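Long-range contact in putative Acetyltransferase (Pyrococcus horikoshii, PDB 3DDD), which binds coenzyme A and, judging by its GNAT family membership, probably transfers acyl groups to a substrate yet to be identified: residues I239-L251 with K275-K287. Numbering follows the deposited sequence.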
loop_
_atom_site.group_PDB
_atom_site.type_symbol
_atom_site.label_atom_id
_atom_site.label_comp_id
_atom_site.label_asym_id
_atom_site.label_seq_id
_atom_site.Cartn_x
_atom_site.Cartn_y
_atom_site.Cartn_z
ATOM N N ILE A 239 -4.852 2.896 11.072
ATOM C CA ILE A 239 -5.819 2.779 9.997
ATOM C C ILE A 239 -5.566 3.918 9.018
ATOM O O ILE A 239 -5.202 5.036 9.404
ATOM C CB ILE A 239 -7.293 2.809 10.549
ATOM C CG1 ILE A 239 -8.298 2.537 9.427
ATOM C CG2 ILE A 239 -7.543 4.105 11.248
ATOM C CD1 ILE A 239 -9.743 2.306 9.822
ATOM N N ILE A 240 -5.698 3.628 7.729
ATOM C CA ILE A 240 -5.528 4.654 6.713
ATOM C C ILE A 240 -6.877 4.805 6.015
ATOM O O ILE A 240 -7.323 3.908 5.273
ATOM C CB ILE A 240 -4.410 4.307 5.692
ATOM C CG1 ILE A 240 -3.078 4.081 6.397
ATOM C CG2 ILE A 240 -4.256 5.412 4.736
ATOM C CD1 ILE A 240 -2.027 3.416 5.523
ATOM N N ILE A 241 -7.481 5.966 6.246
ATOM C CA ILE A 241 -8.832 6.285 5.848
ATOM C C ILE A 241 -8.851 7.160 4.593
ATOM O O ILE A 241 -8.167 8.176 4.552
ATOM C CB ILE A 241 -9.515 7.091 6.987
ATOM C CG1 ILE A 241 -9.618 6.233 8.247
ATOM C CG2 ILE A 241 -10.874 7.540 6.572
ATOM C CD1 ILE A 241 -10.288 6.980 9.362
ATOM N N PRO A 242 -9.684 6.812 3.605
ATOM C CA PRO A 242 -9.874 7.710 2.478
ATOM C C PRO A 242 -10.727 8.871 2.971
ATOM O O PRO A 242 -11.787 8.645 3.531
ATOM C CB PRO A 242 -10.625 6.857 1.454
ATOM C CG PRO A 242 -10.760 5.511 2.031
ATOM C CD PRO A 242 -10.536 5.620 3.502
ATOM N N GLU A 243 -10.263 10.094 2.759
ATOM C CA GLU A 243 -10.881 11.278 3.370
ATOM C C GLU A 243 -12.305 11.532 2.825
ATOM O O GLU A 243 -13.076 12.278 3.432
ATOM C CB GLU A 243 -9.948 12.496 3.180
ATOM C CG GLU A 243 -10.307 13.774 3.955
ATOM C CD GLU A 243 -9.212 14.849 3.894
ATOM O OE1 GLU A 243 -8.231 14.688 3.148
ATOM O OE2 GLU A 243 -9.339 15.874 4.591
ATOM N N VAL A 244 -12.644 10.903 1.695
ATOM C CA VAL A 244 -13.979 11.005 1.092
ATOM C C VAL A 244 -15.017 10.068 1.702
ATOM O O VAL A 244 -16.178 10.147 1.336
ATOM C CB VAL A 244 -13.960 10.716 -0.425
ATOM C CG1 VAL A 244 -13.293 11.864 -1.177
ATOM C CG2 VAL A 244 -13.313 9.380 -0.717
ATOM N N ASN A 245 -14.603 9.159 2.587
ATOM C CA ASN A 245 -15.546 8.334 3.326
ATOM C C ASN A 245 -15.848 9.166 4.544
ATOM O O ASN A 245 -15.034 9.232 5.466
ATOM C CB ASN A 245 -14.935 6.982 3.708
ATOM C CG ASN A 245 -15.923 6.062 4.379
ATOM O OD1 ASN A 245 -16.852 6.516 5.017
ATOM N ND2 ASN A 245 -15.721 4.747 4.244
ATOM N N LYS A 246 -17.001 9.829 4.518
ATOM C CA LYS A 246 -17.429 10.726 5.582
ATOM C C LYS A 246 -17.663 9.977 6.896
ATOM O O LYS A 246 -17.374 10.506 7.974
ATOM C CB LYS A 246 -18.689 11.479 5.141
ATOM N N ASP A 247 -18.129 8.731 6.820
ATOM C CA ASP A 247 -18.365 7.953 8.031
ATOM C C ASP A 247 -17.102 7.423 8.690
ATOM O O ASP A 247 -17.114 7.136 9.876
ATOM C CB ASP A 247 -19.295 6.772 7.758
ATOM C CG ASP A 247 -20.727 7.196 7.467
ATOM O OD1 ASP A 247 -21.176 8.284 7.907
ATOM O OD2 ASP A 247 -21.411 6.416 6.788
ATOM N N ALA A 248 -16.026 7.269 7.924
ATOM C CA ALA A 248 -14.780 6.712 8.453
ATOM C C ALA A 248 -14.102 7.638 9.477
ATOM O O ALA A 248 -13.655 7.172 10.499
ATOM C CB ALA A 248 -13.791 6.320 7.294
ATOM N N LEU A 249 -14.038 8.934 9.200
ATOM C CA LEU A 249 -13.489 9.915 10.140
ATOM C C LEU A 249 -14.268 9.993 11.438
ATOM O O LEU A 249 -13.682 10.184 12.491
ATOM C CB LEU A 249 -13.487 11.324 9.521
ATOM C CG LEU A 249 -12.738 11.653 8.201
ATOM C CD1 LEU A 249 -11.613 10.639 7.908
ATOM C CD2 LEU A 249 -13.667 11.809 6.979
ATOM N N GLU A 250 -15.595 9.879 11.354
ATOM C CA GLU A 250 -16.451 9.895 12.548
ATOM C C GLU A 250 -16.291 8.612 13.351
ATOM O O GLU A 250 -16.321 8.639 14.555
ATOM C CB GLU A 250 -17.923 10.066 12.153
ATOM C CG GLU A 250 -18.892 10.249 13.332
ATOM C CD GLU A 250 -18.649 11.543 14.146
ATOM O OE1 GLU A 250 -18.044 12.518 13.612
ATOM O OE2 GLU A 250 -19.081 11.573 15.323
ATOM N N LEU A 251 -16.138 7.495 12.648
ATOM C CA LEU A 251 -16.004 6.167 13.240
ATOM C C LEU A 251 -14.820 6.117 14.198
ATOM O O LEU A 251 -14.916 5.615 15.313
ATOM C CB LEU A 251 -15.795 5.121 12.110
ATOM C CG LEU A 251 -15.583 3.645 12.513
ATOM C CD1 LEU A 251 -16.906 2.921 12.681
ATOM C CD2 LEU A 251 -14.690 2.908 11.495
ATOM N N LYS A 275 -16.366 1.762 -4.556
ATOM C CA LYS A 275 -17.460 2.122 -3.650
ATOM C C LYS A 275 -16.870 2.581 -2.316
ATOM O O LYS A 275 -16.775 1.841 -1.342
ATOM C CB LYS A 275 -18.455 0.970 -3.502
ATOM C CG LYS A 275 -19.751 1.397 -2.807
ATOM C CD LYS A 275 -20.870 0.345 -2.890
ATOM C CE LYS A 275 -22.114 0.744 -2.071
ATOM N NZ LYS A 275 -22.193 2.222 -1.775
ATOM N N VAL A 276 -16.448 3.830 -2.314
ATOM C CA VAL A 276 -15.559 4.352 -1.292
ATOM C C VAL A 276 -16.306 4.655 0.029
ATOM O O VAL A 276 -15.680 4.811 1.074
ATOM C CB VAL A 276 -14.827 5.614 -1.826
ATOM C CG1 VAL A 276 -15.800 6.814 -1.883
ATOM C CG2 VAL A 276 -13.574 5.906 -0.996
ATOM N N ASP A 277 -17.638 4.733 -0.054
ATOM C CA ASP A 277 -18.498 4.895 1.121
ATOM C C ASP A 277 -18.446 3.678 2.038
ATOM O O ASP A 277 -18.578 3.813 3.254
ATOM C CB ASP A 277 -19.965 5.261 0.740
ATOM C CG ASP A 277 -20.653 4.218 -0.141
ATOM O OD1 ASP A 277 -20.304 4.134 -1.334
ATOM O OD2 ASP A 277 -21.577 3.515 0.339
ATOM N N ILE A 278 -18.192 2.499 1.476
ATOM C CA ILE A 278 -18.033 1.284 2.304
ATOM C C ILE A 278 -16.587 0.946 2.655
ATOM O O ILE A 278 -16.319 -0.066 3.317
ATOM C CB ILE A 278 -18.754 0.030 1.709
ATOM C CG1 ILE A 278 -18.150 -0.446 0.377
ATOM C CG2 ILE A 278 -20.268 0.300 1.596
ATOM C CD1 ILE A 278 -18.609 -1.868 0.010
ATOM N N TYR A 279 -15.665 1.786 2.183
ATOM C CA TYR A 279 -14.243 1.518 2.210
ATOM C C TYR A 279 -13.662 2.425 3.270
ATOM O O TYR A 279 -13.537 3.638 3.036
ATOM C CB TYR A 279 -13.623 1.831 0.847
ATOM C CG TYR A 279 -12.185 1.365 0.626
ATOM C CD1 TYR A 279 -11.594 0.379 1.417
ATOM C CD2 TYR A 279 -11.462 1.844 -0.434
ATOM C CE1 TYR A 279 -10.298 -0.073 1.146
ATOM C CE2 TYR A 279 -10.171 1.402 -0.710
ATOM C CZ TYR A 279 -9.596 0.448 0.076
ATOM O OH TYR A 279 -8.312 0.027 -0.199
ATOM N N TYR A 280 -13.346 1.838 4.433
ATOM C CA TYR A 280 -12.999 2.592 5.644
ATOM C C TYR A 280 -11.509 2.674 5.877
ATOM O O TYR A 280 -11.050 3.643 6.421
ATOM C CB TYR A 280 -13.648 1.977 6.892
ATOM C CG TYR A 280 -15.112 2.255 6.994
ATOM C CD1 TYR A 280 -16.025 1.532 6.244
ATOM C CD2 TYR A 280 -15.585 3.265 7.802
ATOM C CE1 TYR A 280 -17.380 1.800 6.302
ATOM C CE2 TYR A 280 -16.954 3.549 7.862
ATOM C CZ TYR A 280 -17.838 2.806 7.117
ATOM O OH TYR A 280 -19.193 3.068 7.175
ATOM N N GLY A 281 -10.775 1.646 5.471
ATOM C CA GLY A 281 -9.352 1.561 5.700
ATOM C C GLY A 281 -8.708 0.905 4.497
ATOM O O GLY A 281 -9.055 -0.226 4.124
ATOM N N ILE A 282 -7.775 1.611 3.870
ATOM C CA ILE A 282 -7.103 1.054 2.715
ATOM C C ILE A 282 -6.165 -0.050 3.194
ATOM O O ILE A 282 -5.778 -0.107 4.369
ATOM C CB ILE A 282 -6.392 2.145 1.842
ATOM C CG1 ILE A 282 -5.111 2.672 2.473
ATOM C CG2 ILE A 282 -7.326 3.322 1.515
ATOM C CD1 ILE A 282 -4.283 3.498 1.476
ATOM N N LEU A 283 -5.784 -0.925 2.281
ATOM C CA LEU A 283 -4.852 -2.000 2.605
ATOM C C LEU A 283 -3.489 -1.438 3.017
ATOM O O LEU A 283 -3.021 -1.712 4.098
ATOM C CB LEU A 283 -4.739 -2.992 1.428
ATOM C CG LEU A 283 -4.102 -4.355 1.807
ATOM C CD1 LEU A 283 -4.612 -5.506 0.921
ATOM C CD2 LEU A 283 -2.598 -4.273 1.734
ATOM N N ALA A 284 -2.870 -0.644 2.145
ATOM C CA ALA A 284 -1.528 -0.060 2.391
ATOM C C ALA A 284 -1.346 1.022 1.379
ATOM O O ALA A 284 -1.898 0.930 0.308
ATOM C CB ALA A 284 -0.411 -1.099 2.236
ATOM N N TYR A 285 -0.591 2.068 1.695
ATOM C CA TYR A 285 -0.270 3.091 0.682
ATOM C C TYR A 285 0.429 2.457 -0.569
ATOM O O TYR A 285 0.201 2.879 -1.704
ATOM C CB TYR A 285 0.622 4.159 1.266
ATOM C CG TYR A 285 0.009 5.190 2.192
ATOM C CD1 TYR A 285 -1.196 5.824 1.895
ATOM C CD2 TYR A 285 0.673 5.574 3.355
ATOM C CE1 TYR A 285 -1.719 6.824 2.717
ATOM C CE2 TYR A 285 0.149 6.579 4.210
ATOM C CZ TYR A 285 -1.046 7.193 3.889
ATOM O OH TYR A 285 -1.555 8.181 4.709
ATOM N N ALA A 286 1.218 1.409 -0.358
ATOM C CA ALA A 286 1.913 0.716 -1.447
ATOM C C ALA A 286 0.999 -0.031 -2.426
ATOM O O ALA A 286 1.332 -0.181 -3.635
ATOM C CB ALA A 286 2.897 -0.231 -0.876
ATOM N N LYS A 287 -0.151 -0.485 -1.914
ATOM C CA LYS A 287 -0.985 -1.451 -2.602
ATOM C C LYS A 287 -2.402 -0.966 -2.931
ATOM O O LYS A 287 -3.035 -1.458 -3.856
ATOM C CB LYS A 287 -0.945 -2.736 -1.784
ATOM C CG LYS A 287 0.342 -3.481 -2.130
ATOM C CD LYS A 287 0.583 -4.668 -1.348
ATOM C CE LYS A 287 2.009 -5.128 -1.525
ATOM N NZ LYS A 287 3.022 -4.285 -0.752
HETATM O O HOH W 1 -5.995 0.863 6.891
#
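I240 and G281 meet where strands 239-242 and 279-281 approach to 5.1 Å, 147° between directions, joined by one backbone bond, I282 N to I240 O (2.7 Å), and by a water between I240 N and I282 O. Ending the type I turn from P242, N245 fills two roles. With its CG anti to the backbone N (chi1 -175°), the amide extends toward the backbone of 276-280, where ND2 gives a nearly straight bond to Y279 O at 2.7 Å, arriving from above the carbonyl plane. Its OD1 accepts weakly from D247 N and A248 N, N-capping helix 246-251. The same ND2 lies 3.6 Å above the centre of the Y280 ring, amide and ring planes 55° apart. Elsewhere on that ring, CD2 meets A248 CB at 3.6 Å and L251 CD2 at 3.8 Å. An alanine at Y280 would probably leave the N245 amide without its aromatic cover and open a gap beside A248 and L251. At the other end, I240 CD1 sits over the Y285 ring face, a CH-pi contact 4.0 Å from the centroid, while its CG2 packs on I282 CG1; Y285 OH bonds to T145 O. P242 CG packs against I282 CG2. Y280 and G281 both face L216 of strand 212-218, a classic beta bulge; bulged strand and Asn-capped helix pack together in the second GNAT domain.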